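Long-range contacts in PP1b (Porcine reproductive and respiratory syndrome virus, PDB 6JDR), which probably unwinds RNA and DNA duplexes with 5' to 3' polarity at the cost of ATP, as the zinc-binding helicase piece of the viral replicase polyprotein: residues R312-T318 against E325-I331; S334-F339 against V359-R365; L352-L358 against S379-L383. The protein carries 1 engineered substitution. One frame throughout, in Å; residues are numbered along the deposited sequence.

Contact 1: R312-T318 against E325-I331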
loop_
_atom_site.group_PDB
_atom_site.type_symbol
_atom_site.label_atom_id
_atom_site.label_comp_id
_atom_site.label_asym_id
_atom_site.label_seq_id
_atom_site.Cartn_x
_atom_site.Cartn_y
_atom_site.Cartn_z
ATOM N N ARG A 312 -29.355 -30.660 8.873
ATOM C CA ARG A 312 -29.274 -31.205 7.519
ATOM C C ARG A 312 -29.491 -30.128 6.450
ATOM O O ARG A 312 -30.326 -30.292 5.556
ATOM C CB ARG A 312 -30.319 -32.313 7.344
ATOM C CG ARG A 312 -30.199 -33.469 8.326
ATOM C CD ARG A 312 -29.043 -34.395 7.980
ATOM N NE ARG A 312 -29.138 -35.667 8.697
ATOM C CZ ARG A 312 -29.952 -36.673 8.372
ATOM N NH1 ARG A 312 -30.771 -36.582 7.324
ATOM N NH2 ARG A 312 -29.951 -37.782 9.105
ATOM N N TYR A 313 -28.738 -29.034 6.533
ATOM C CA TYR A 313 -28.841 -27.958 5.547
ATOM C C TYR A 313 -27.811 -28.126 4.433
ATOM O O TYR A 313 -26.612 -28.217 4.697
ATOM C CB TYR A 313 -28.666 -26.591 6.211
ATOM C CG TYR A 313 -29.757 -26.208 7.196
ATOM C CD1 TYR A 313 -31.093 -26.545 6.970
ATOM C CD2 TYR A 313 -29.456 -25.472 8.338
ATOM C CE1 TYR A 313 -32.085 -26.182 7.866
ATOM C CE2 TYR A 313 -30.445 -25.101 9.235
ATOM C CZ TYR A 313 -31.758 -25.461 8.995
ATOM O OH TYR A 313 -32.743 -25.098 9.883
ATOM N N GLY A 314 -28.287 -28.159 3.189
ATOM C CA GLY A 314 -27.418 -28.331 2.027
ATOM C C GLY A 314 -26.759 -29.696 2.024
ATOM O O GLY A 314 -27.321 -30.657 2.542
ATOM N N GLN A 315 -25.565 -29.779 1.445
ATOM C CA GLN A 315 -24.791 -31.015 1.467
ATOM C C GLN A 315 -24.110 -31.170 2.821
ATOM O O GLN A 315 -23.413 -30.263 3.273
ATOM C CB GLN A 315 -23.738 -31.011 0.355
ATOM C CG GLN A 315 -22.860 -32.256 0.309
ATOM C CD GLN A 315 -23.663 -33.531 0.129
ATOM O OE1 GLN A 315 -24.303 -33.727 -0.903
ATOM N NE2 GLN A 315 -23.635 -34.406 1.132
ATOM N N VAL A 316 -24.313 -32.317 3.465
ATOM C CA VAL A 316 -23.659 -32.609 4.738
ATOM C C VAL A 316 -22.277 -33.203 4.486
ATOM O O VAL A 316 -22.117 -34.092 3.644
ATOM C CB VAL A 316 -24.489 -33.583 5.600
ATOM C CG1 VAL A 316 -23.740 -33.956 6.876
ATOM C CG2 VAL A 316 -25.843 -32.971 5.935
ATOM N N LEU A 317 -21.289 -32.701 5.224
ATOM C CA LEU A 317 -19.915 -33.177 5.132
ATOM C C LEU A 317 -19.454 -33.645 6.497
ATOM O O LEU A 317 -19.815 -33.049 7.511
ATOM C CB LEU A 317 -18.994 -32.057 4.652
ATOM C CG LEU A 317 -19.281 -31.465 3.272
ATOM C CD1 LEU A 317 -18.293 -30.348 2.963
ATOM C CD2 LEU A 317 -19.219 -32.541 2.199
ATOM N N THR A 318 -18.652 -34.708 6.521
ATOM C CA THR A 318 -18.122 -35.240 7.774
ATOM C C THR A 318 -16.815 -35.995 7.520
ATOM O O THR A 318 -16.668 -36.636 6.487
ATOM C CB THR A 318 -19.158 -36.150 8.475
ATOM O OG1 THR A 318 -18.659 -36.568 9.754
ATOM C CG2 THR A 318 -19.490 -37.374 7.624
ATOM N N GLU A 325 -24.863 -40.032 7.380
ATOM C CA GLU A 325 -26.288 -40.340 7.469
ATOM C C GLU A 325 -26.992 -39.777 6.245
ATOM O O GLU A 325 -26.571 -38.758 5.704
ATOM C CB GLU A 325 -26.890 -39.717 8.730
ATOM C CG GLU A 325 -26.183 -40.111 10.019
ATOM C CD GLU A 325 -26.737 -39.405 11.242
ATOM O OE1 GLU A 325 -27.692 -38.612 11.104
ATOM O OE2 GLU A 325 -26.212 -39.654 12.348
ATOM N N ASP A 326 -28.061 -40.440 5.813
ATOM C CA ASP A 326 -28.846 -39.976 4.670
ATOM C C ASP A 326 -27.924 -39.814 3.444
ATOM O O ASP A 326 -27.204 -40.752 3.102
ATOM C CB ASP A 326 -29.600 -38.686 5.045
ATOM C CG ASP A 326 -30.740 -38.360 4.087
ATOM O OD1 ASP A 326 -30.670 -38.749 2.901
ATOM O OD2 ASP A 326 -31.706 -37.698 4.527
ATOM N N SER A 327 -27.914 -38.642 2.809
ATOM C CA SER A 327 -27.117 -38.413 1.605
ATOM C C SER A 327 -25.821 -37.642 1.900
ATOM O O SER A 327 -25.312 -36.920 1.041
ATOM C CB SER A 327 -27.960 -37.651 0.579
ATOM O OG SER A 327 -28.396 -36.410 1.109
ATOM N N ALA A 328 -25.286 -37.803 3.109
ATOM C CA ALA A 328 -24.043 -37.144 3.501
ATOM C C ALA A 328 -22.844 -37.840 2.872
ATOM O O ALA A 328 -22.899 -39.030 2.566
ATOM C CB ALA A 328 -23.906 -37.134 5.013
ATOM N N ILE A 329 -21.759 -37.089 2.696
ATOM C CA ILE A 329 -20.517 -37.618 2.129
ATOM C C ILE A 329 -19.323 -37.223 2.985
ATOM O O ILE A 329 -19.415 -36.312 3.811
ATOM C CB ILE A 329 -20.290 -37.112 0.689
ATOM C CG1 ILE A 329 -20.250 -35.577 0.650
ATOM C CG2 ILE A 329 -21.379 -37.645 -0.231
ATOM C CD1 ILE A 329 -19.873 -35.006 -0.700
ATOM N N THR A 330 -18.199 -37.905 2.783
ATOM C CA THR A 330 -16.966 -37.526 3.456
ATOM C C THR A 330 -16.421 -36.233 2.867
ATOM O O THR A 330 -16.787 -35.831 1.758
ATOM C CB THR A 330 -15.870 -38.600 3.346
ATOM O OG1 THR A 330 -15.586 -38.862 1.965
ATOM C CG2 THR A 330 -16.297 -39.878 4.044
ATOM N N ILE A 331 -15.534 -35.593 3.618
ATOM C CA ILE A 331 -14.845 -34.403 3.146
ATOM C C ILE A 331 -13.895 -34.776 2.005
ATOM O O ILE A 331 -13.721 -34.000 1.066
ATOM C CB ILE A 331 -14.078 -33.710 4.290
ATOM C CG1 ILE A 331 -15.060 -33.205 5.357
ATOM C CG2 ILE A 331 -13.253 -32.551 3.757
ATOM C CD1 ILE A 331 -14.430 -32.980 6.717
#

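Contact 2: S334-F339 against V359-R365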
loop_
_atom_site.group_PDB
_atom_site.type_symbol
_atom_site.label_atom_id
_atom_site.label_comp_id
_atom_site.label_asym_id
_atom_site.label_seq_id
_atom_site.Cartn_x
_atom_site.Cartn_y
_atom_site.Cartn_z
ATOM N N SER A 334 -15.780 -34.902 -1.220
ATOM C CA SER A 334 -16.286 -33.597 -1.652
ATOM C C SER A 334 -15.277 -32.773 -2.462
ATOM O O SER A 334 -15.595 -31.661 -2.890
ATOM C CB SER A 334 -16.719 -32.785 -0.428
ATOM O OG SER A 334 -15.611 -32.502 0.412
ATOM N N GLN A 335 -14.073 -33.309 -2.667
ATOM C CA GLN A 335 -13.014 -32.582 -3.372
ATOM C C GLN A 335 -13.383 -32.346 -4.836
ATOM O O GLN A 335 -13.770 -33.277 -5.548
ATOM C CB GLN A 335 -11.686 -33.337 -3.281
ATOM C CG GLN A 335 -11.124 -33.427 -1.871
ATOM C CD GLN A 335 -9.863 -34.266 -1.786
ATOM O OE1 GLN A 335 -9.123 -34.396 -2.758
ATOM N NE2 GLN A 335 -9.611 -34.837 -0.613
ATOM N N GLY A 336 -13.254 -31.096 -5.273
ATOM C CA GLY A 336 -13.635 -30.699 -6.624
ATOM C C GLY A 336 -15.137 -30.568 -6.821
ATOM O O GLY A 336 -15.620 -30.639 -7.954
ATOM N N ALA A 337 -15.874 -30.384 -5.726
ATOM C CA ALA A 337 -17.320 -30.175 -5.778
ATOM C C ALA A 337 -17.675 -28.848 -5.117
ATOM O O ALA A 337 -16.986 -28.405 -4.199
ATOM C CB ALA A 337 -18.045 -31.322 -5.092
ATOM N N THR A 338 -18.755 -28.228 -5.587
ATOM C CA THR A 338 -19.177 -26.909 -5.113
ATOM C C THR A 338 -20.671 -26.903 -4.811
ATOM O O THR A 338 -21.464 -27.470 -5.565
ATOM C CB THR A 338 -18.890 -25.820 -6.166
ATOM O OG1 THR A 338 -17.509 -25.866 -6.542
ATOM C CG2 THR A 338 -19.224 -24.433 -5.624
ATOM N N PHE A 339 -21.045 -26.252 -3.712
ATOM C CA PHE A 339 -22.438 -26.182 -3.276
ATOM C C PHE A 339 -22.786 -24.766 -2.843
ATOM O O PHE A 339 -21.902 -23.924 -2.675
ATOM C CB PHE A 339 -22.683 -27.149 -2.111
ATOM C CG PHE A 339 -22.127 -28.525 -2.340
ATOM C CD1 PHE A 339 -22.859 -29.478 -3.037
ATOM C CD2 PHE A 339 -20.869 -28.868 -1.865
ATOM C CE1 PHE A 339 -22.345 -30.750 -3.253
ATOM C CE2 PHE A 339 -20.348 -30.135 -2.077
ATOM C CZ PHE A 339 -21.085 -31.078 -2.773
ATOM N N VAL A 359 -10.661 -28.225 2.957
ATOM C CA VAL A 359 -11.577 -28.698 1.924
ATOM C C VAL A 359 -13.018 -28.416 2.338
ATOM O O VAL A 359 -13.807 -27.942 1.531
ATOM C CB VAL A 359 -11.395 -30.200 1.627
ATOM C CG1 VAL A 359 -12.458 -30.689 0.651
ATOM C CG2 VAL A 359 -10.011 -30.465 1.055
ATOM N N ALA A 360 -13.340 -28.682 3.600
ATOM C CA ALA A 360 -14.708 -28.525 4.110
ATOM C C ALA A 360 -15.204 -27.079 4.093
ATOM O O ALA A 360 -16.361 -26.818 3.764
ATOM C CB ALA A 360 -14.808 -29.088 5.521
ATOM N N ILE A 361 -14.325 -26.147 4.452
ATOM C CA ILE A 361 -14.674 -24.730 4.509
ATOM C C ILE A 361 -14.832 -24.118 3.114
ATOM O O ILE A 361 -15.583 -23.157 2.938
ATOM C CB ILE A 361 -13.613 -23.946 5.314
ATOM C CG1 ILE A 361 -13.597 -24.416 6.777
ATOM C CG2 ILE A 361 -13.853 -22.442 5.241
ATOM C CD1 ILE A 361 -14.934 -24.343 7.479
ATOM N N THR A 362 -14.147 -24.682 2.123
ATOM C CA THR A 362 -14.115 -24.102 0.782
ATOM C C THR A 362 -15.073 -24.758 -0.228
ATOM O O THR A 362 -14.936 -24.544 -1.432
ATOM C CB THR A 362 -12.685 -24.150 0.214
ATOM O OG1 THR A 362 -12.225 -25.506 0.193
ATOM C CG2 THR A 362 -11.744 -23.299 1.057
ATOM N N ARG A 363 -16.033 -25.550 0.250
ATOM C CA ARG A 363 -17.052 -26.140 -0.624
ATOM C C ARG A 363 -18.245 -25.201 -0.820
ATOM O O ARG A 363 -18.814 -25.139 -1.910
ATOM C CB ARG A 363 -17.568 -27.465 -0.055
ATOM C CG ARG A 363 -16.524 -28.542 0.188
ATOM C CD ARG A 363 -15.660 -28.800 -1.035
ATOM N NE ARG A 363 -14.541 -27.862 -1.136
ATOM C CZ ARG A 363 -13.802 -27.672 -2.229
ATOM N NH1 ARG A 363 -14.045 -28.346 -3.348
ATOM N NH2 ARG A 363 -12.807 -26.793 -2.201
ATOM N N ALA A 364 -18.625 -24.489 0.239
ATOM C CA ALA A 364 -19.847 -23.684 0.236
ATOM C C ALA A 364 -19.674 -22.347 -0.471
ATOM O O ALA A 364 -18.577 -21.783 -0.507
ATOM C CB ALA A 364 -20.327 -23.453 1.659
ATOM N N ARG A 365 -20.781 -21.844 -1.013
ATOM C CA ARG A 365 -20.809 -20.558 -1.699
ATOM C C ARG A 365 -21.429 -19.477 -0.814
ATOM O O ARG A 365 -20.822 -18.430 -0.595
ATOM C CB ARG A 365 -21.589 -20.683 -3.009
ATOM C CG ARG A 365 -21.563 -19.439 -3.883
ATOM C CD ARG A 365 -22.260 -19.683 -5.212
ATOM N NE ARG A 365 -21.461 -20.503 -6.123
ATOM C CZ ARG A 365 -20.417 -20.066 -6.830
ATOM N NH1 ARG A 365 -20.006 -18.802 -6.739
ATOM N NH2 ARG A 365 -19.770 -20.907 -7.631
#

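Contact 3: L352-L358 against S379-L383. Engineered in segment 379-383: Val380 (natural residue Met).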
loop_
_atom_site.group_PDB
_atom_site.type_symbol
_atom_site.label_atom_id
_atom_site.label_comp_id
_atom_site.label_asym_id
_atom_site.label_seq_id
_atom_site.Cartn_x
_atom_site.Cartn_y
_atom_site.Cartn_z
ATOM N N LEU A 352 -10.421 -34.004 12.780
ATOM C CA LEU A 352 -10.254 -32.917 11.821
ATOM C C LEU A 352 -8.830 -32.382 11.794
ATOM O O LEU A 352 -8.301 -31.979 12.826
ATOM C CB LEU A 352 -11.222 -31.789 12.181
ATOM C CG LEU A 352 -11.534 -30.730 11.127
ATOM C CD1 LEU A 352 -12.214 -31.339 9.912
ATOM C CD2 LEU A 352 -12.410 -29.654 11.748
ATOM N N ASN A 353 -8.216 -32.388 10.611
ATOM C CA ASN A 353 -6.908 -31.755 10.400
ATOM C C ASN A 353 -7.026 -30.555 9.452
ATOM O O ASN A 353 -8.116 -30.261 8.959
ATOM C CB ASN A 353 -5.884 -32.776 9.881
ATOM C CG ASN A 353 -6.178 -33.256 8.470
ATOM O OD1 ASN A 353 -6.812 -32.565 7.678
ATOM N ND2 ASN A 353 -5.701 -34.447 8.149
ATOM N N ARG A 354 -5.909 -29.869 9.204
ATOM C CA ARG A 354 -5.883 -28.713 8.293
ATOM C C ARG A 354 -6.392 -29.041 6.895
ATOM O O ARG A 354 -7.269 -28.349 6.379
ATOM C CB ARG A 354 -4.470 -28.116 8.190
ATOM C CG ARG A 354 -4.298 -26.778 8.891
ATOM C CD ARG A 354 -4.765 -25.610 8.028
ATOM N NE ARG A 354 -5.283 -24.498 8.830
ATOM C CZ ARG A 354 -5.768 -23.358 8.332
ATOM N NH1 ARG A 354 -5.803 -23.145 7.020
ATOM N NH2 ARG A 354 -6.225 -22.419 9.156
ATOM N N GLN A 355 -5.839 -30.085 6.284
ATOM C CA GLN A 355 -6.201 -30.450 4.917
ATOM C C GLN A 355 -7.707 -30.681 4.780
ATOM O O GLN A 355 -8.341 -30.092 3.905
ATOM C CB GLN A 355 -5.429 -31.691 4.466
ATOM N N ARG A 356 -8.266 -31.521 5.653
ATOM C CA ARG A 356 -9.710 -31.819 5.661
ATOM C C ARG A 356 -10.552 -30.577 5.939
ATOM O O ARG A 356 -11.580 -30.359 5.302
ATOM C CB ARG A 356 -10.053 -32.864 6.729
ATOM C CG ARG A 356 -9.505 -34.260 6.490
ATOM C CD ARG A 356 -10.085 -35.244 7.502
ATOM N NE ARG A 356 -9.231 -36.416 7.694
ATOM C CZ ARG A 356 -9.095 -37.415 6.820
ATOM N NH1 ARG A 356 -9.750 -37.413 5.661
ATOM N NH2 ARG A 356 -8.284 -38.432 7.106
ATOM N N ALA A 357 -10.123 -29.780 6.912
ATOM C CA ALA A 357 -10.843 -28.563 7.276
ATOM C C ALA A 357 -10.812 -27.542 6.146
ATOM O O ALA A 357 -11.800 -26.859 5.901
ATOM C CB ALA A 357 -10.273 -27.964 8.553
ATOM N N LEU A 358 -9.680 -27.446 5.457
ATOM C CA LEU A 358 -9.553 -26.542 4.320
ATOM C C LEU A 358 -10.523 -26.926 3.206
ATOM O O LEU A 358 -11.135 -26.059 2.587
ATOM C CB LEU A 358 -8.117 -26.537 3.785
ATOM C CG LEU A 358 -7.850 -25.681 2.541
ATOM C CD1 LEU A 358 -8.334 -24.248 2.733
ATOM C CD2 LEU A 358 -6.369 -25.703 2.190
ATOM N N SER A 379 -8.998 -25.178 16.834
ATOM C CA SER A 379 -7.591 -25.580 16.908
ATOM C C SER A 379 -6.932 -25.793 15.538
ATOM O O SER A 379 -5.747 -26.121 15.464
ATOM C CB SER A 379 -7.453 -26.858 17.742
ATOM O OG SER A 379 -8.139 -27.940 17.138
ATOM N N VAL A 380 -7.704 -25.626 14.466
ATOM C CA VAL A 380 -7.194 -25.736 13.103
ATOM C C VAL A 380 -7.452 -24.466 12.279
ATOM O O VAL A 380 -6.659 -24.124 11.398
ATOM C CB VAL A 380 -7.826 -26.949 12.390
ATOM C CG1 VAL A 380 -7.114 -27.245 11.084
ATOM C CG2 VAL A 380 -7.773 -28.178 13.290
ATOM N N PHE A 381 -8.554 -23.773 12.562
ATOM C CA PHE A 381 -8.949 -22.600 11.795
ATOM C C PHE A 381 -9.461 -21.483 12.682
ATOM O O PHE A 381 -10.010 -21.732 13.755
ATOM C CB PHE A 381 -10.052 -22.972 10.804
ATOM C CG PHE A 381 -9.546 -23.369 9.453
ATOM C CD1 PHE A 381 -9.096 -24.658 9.216
ATOM C CD2 PHE A 381 -9.522 -22.452 8.415
ATOM C CE1 PHE A 381 -8.628 -25.026 7.967
ATOM C CE2 PHE A 381 -9.058 -22.813 7.166
ATOM C CZ PHE A 381 -8.613 -24.103 6.940
ATOM N N ASP A 382 -9.271 -20.251 12.214
ATOM C CA ASP A 382 -9.935 -19.083 12.774
ATOM C C ASP A 382 -11.088 -18.761 11.841
ATOM O O ASP A 382 -10.884 -18.243 10.741
ATOM C CB ASP A 382 -8.972 -17.899 12.875
ATOM C CG ASP A 382 -7.834 -18.154 13.850
ATOM O OD1 ASP A 382 -6.680 -17.795 13.530
ATOM O OD2 ASP A 382 -8.093 -18.717 14.937
ATOM N N LEU A 383 -12.296 -19.105 12.272
ATOM C CA LEU A 383 -13.489 -18.907 11.460
ATOM C C LEU A 383 -14.622 -18.392 12.340
ATOM O O LEU A 383 -15.386 -19.185 12.895
ATOM C CB LEU A 383 -13.882 -20.218 10.773
ATOM C CG LEU A 383 -15.048 -20.148 9.788
ATOM C CD1 LEU A 383 -14.708 -19.287 8.581
ATOM C CD2 LEU A 383 -15.437 -21.552 9.351
#

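Contact 1: R312-T318 against E325-I331
A parallel beta bridge joins Leu317 to Ile329, where strand 315-318 takes on the short, weakly bonded strand 329-330 as its neighbour. Ile329 N donates to Val316 O at 3.2 Å, and Ile329 O accepts from Thr318 N, also at 3.2 Å, so that Ile329 bonds to the residues before and after Leu317. Further on, Ile331 N in turn donates to Thr318 O.

Gln315 adds its side chain to this pairing. With CG anti to the backbone N (chi1 179°) and the chain bent at chi2 (58°), Gln315 NE2 comes to 3.0 Å from Ser327 O and equally 3.0 Å from Val316 O. Both acceptors lie close to the amide plane. Val316 O is thus held by two donors, Gln315 NE2 and Ile329 N, from opposite faces of its carbonyl plane. Glutamine suits the place, since its NH2 carries a hydrogen for each of two carbonyls.

The sheet is the parallel one of the C-terminal RecA-like domain; strand 342-345 flanks 315-318 across from 329-330, which is one edge of the sheet within this chain. Leu317 and Ile329 lie side by side, pointing the same way, with Leu317 CD2 3.6 Å from Ile329 CG1. Ala328 is small enough to bring its CB within 3.6 Å of Val316 CB.

Ala328 also closes a type II' turn that begins at Glu325 and presents two acids to Arg312 in one salt-bridge network. Arginine fits because NH1 and NH2 can each serve a different acid. Arg312 NH2 meets Glu325 OE1 at 3.1 Å, near the guanidinium plane and on the anti lone pair, the two planes being steeply inclined. Arg312 NH1 approaches Asp326 OD2 obliquely at 3.2 Å, which probably eases the closeness of that carboxylate to Asp397.

Contact 2: S334-F339 against V359-R365
Arg363, just after helix 354-361, runs its side chain alongside the turn 334-337 and out to the oxygens of both segments. Arg363 CB sits at the edge of the Phe339 ring, 4.0 Å from Phe339 CD2. CG comes near Ser334 OG and packs on Leu317 of the adjoining strand. Bends at chi2 (-52°) and chi3 (84°) then curl the chain back toward its own helix. Arg363 CD lies 3.4 Å from Ser334 O, so the aliphatic shaft passes directly by the carbonyl that closes the type II turn through Ala337 N. Glycine fits this turn at Gly336, whose phi is positive.

Beyond CD, Arg363 NE makes a weak bond of 2.8 Å to Val359 O. Across the contact, Arg363 NH1 makes a weak one of 3.1 Å to Ala337 O. The straight bond is that of Arg363 NH2 to Thr362 OG1, 2.8 Å at 175°, with that oxygen in the guanidinium plane. Threonine serves well here, as its hydroxyl accepts from the arginine and is also bonded to Leu358 O.

The backbone joins in where Phe339 N donates to Arg363 O at 3.1 Å. At the other end, Val359 CG1 touches Ser334 OG at 3.6 Å, while that hydroxyl has its hydrogen bond with Ile331 O. Gln335 crosses Val359 at about a right angle, CG against CG1.

The segments probably belong to motifs V and VI of superfamily 1 helicases, and an arginine of motif VI reaches the ATP phosphates in many relatives. Here the guanidinium spreads its N-H groups over Val359 O, Ala337 O and Thr362 OG1, tying the helix end to the turn; a role at the phosphates would probably need it to change partners.

Contact 3: L352-L358 against S379-L383
Arg354 and the loop residues Val380 and Phe381 meet at the N-terminal end of helix 354-361 in the C-terminal RecA-like domain. Asn353 is the N-cap of this helix: Asn353 OD1 accepts from Arg356 N at 2.7 Å, a bond that lies nearly along the C=O axis. Asparagine suits the position because its short side chain can fold back onto the first turn.

The polar bonds across the contact come from one side chain. Arg354 grips Val380 O side-on, with NE at 2.9 Å and NH2 at 2.8 Å, the oxygen lying somewhat out of the guanidinium plane. The chain folds at chi2 (-83°), which swings NE and NH2 round to that carbonyl, and NH1 forms a salt bridge with Asp290.

A cation-pi stack adds to this. The guanidinium of Arg354 lies flat on one face of Phe381, its plane 15° from that of the ring and the two centres 3.3 Å apart. Arg354 NH2 sits over the ring centre, and NH1 lies against Phe381 CZ.

Apolar contacts fill the remainder. Ala357, too small to push the ring off, places CB 3.4 Å from Phe381 CE1, while Leu358 CB approaches CZ of the same ring. Val380, an engineered residue in place of methionine, slides past Arg354 in the opposite direction, its CG1 3.6 Å from Arg354 CG.

Overall arrangement
Helix 354-361 ties the set together: contact 3 uses its first turns and contact 2 its end, their centres about 14 Å apart, and Ile361 CD1 meets Leu383 CD2 at 3.4 Å. Contact 1, whose centre is about 12 Å from that of contact 2, contributes two strands at one edge of the neighbouring sheet; Leu317 CD2 lies 3.6 Å from Ser334 CB. Contacts 1 and 3, with centres about 18 Å apart, touch through Ile331 CG2 and Arg356 O. Contact 2 holds the likely motif V and VI segments, which in relatives border the ATP site. All lie away from the zinc sites. A sulfate, probably from the crystallisation liquor, sits about 5 Å from the Arg354 side chain.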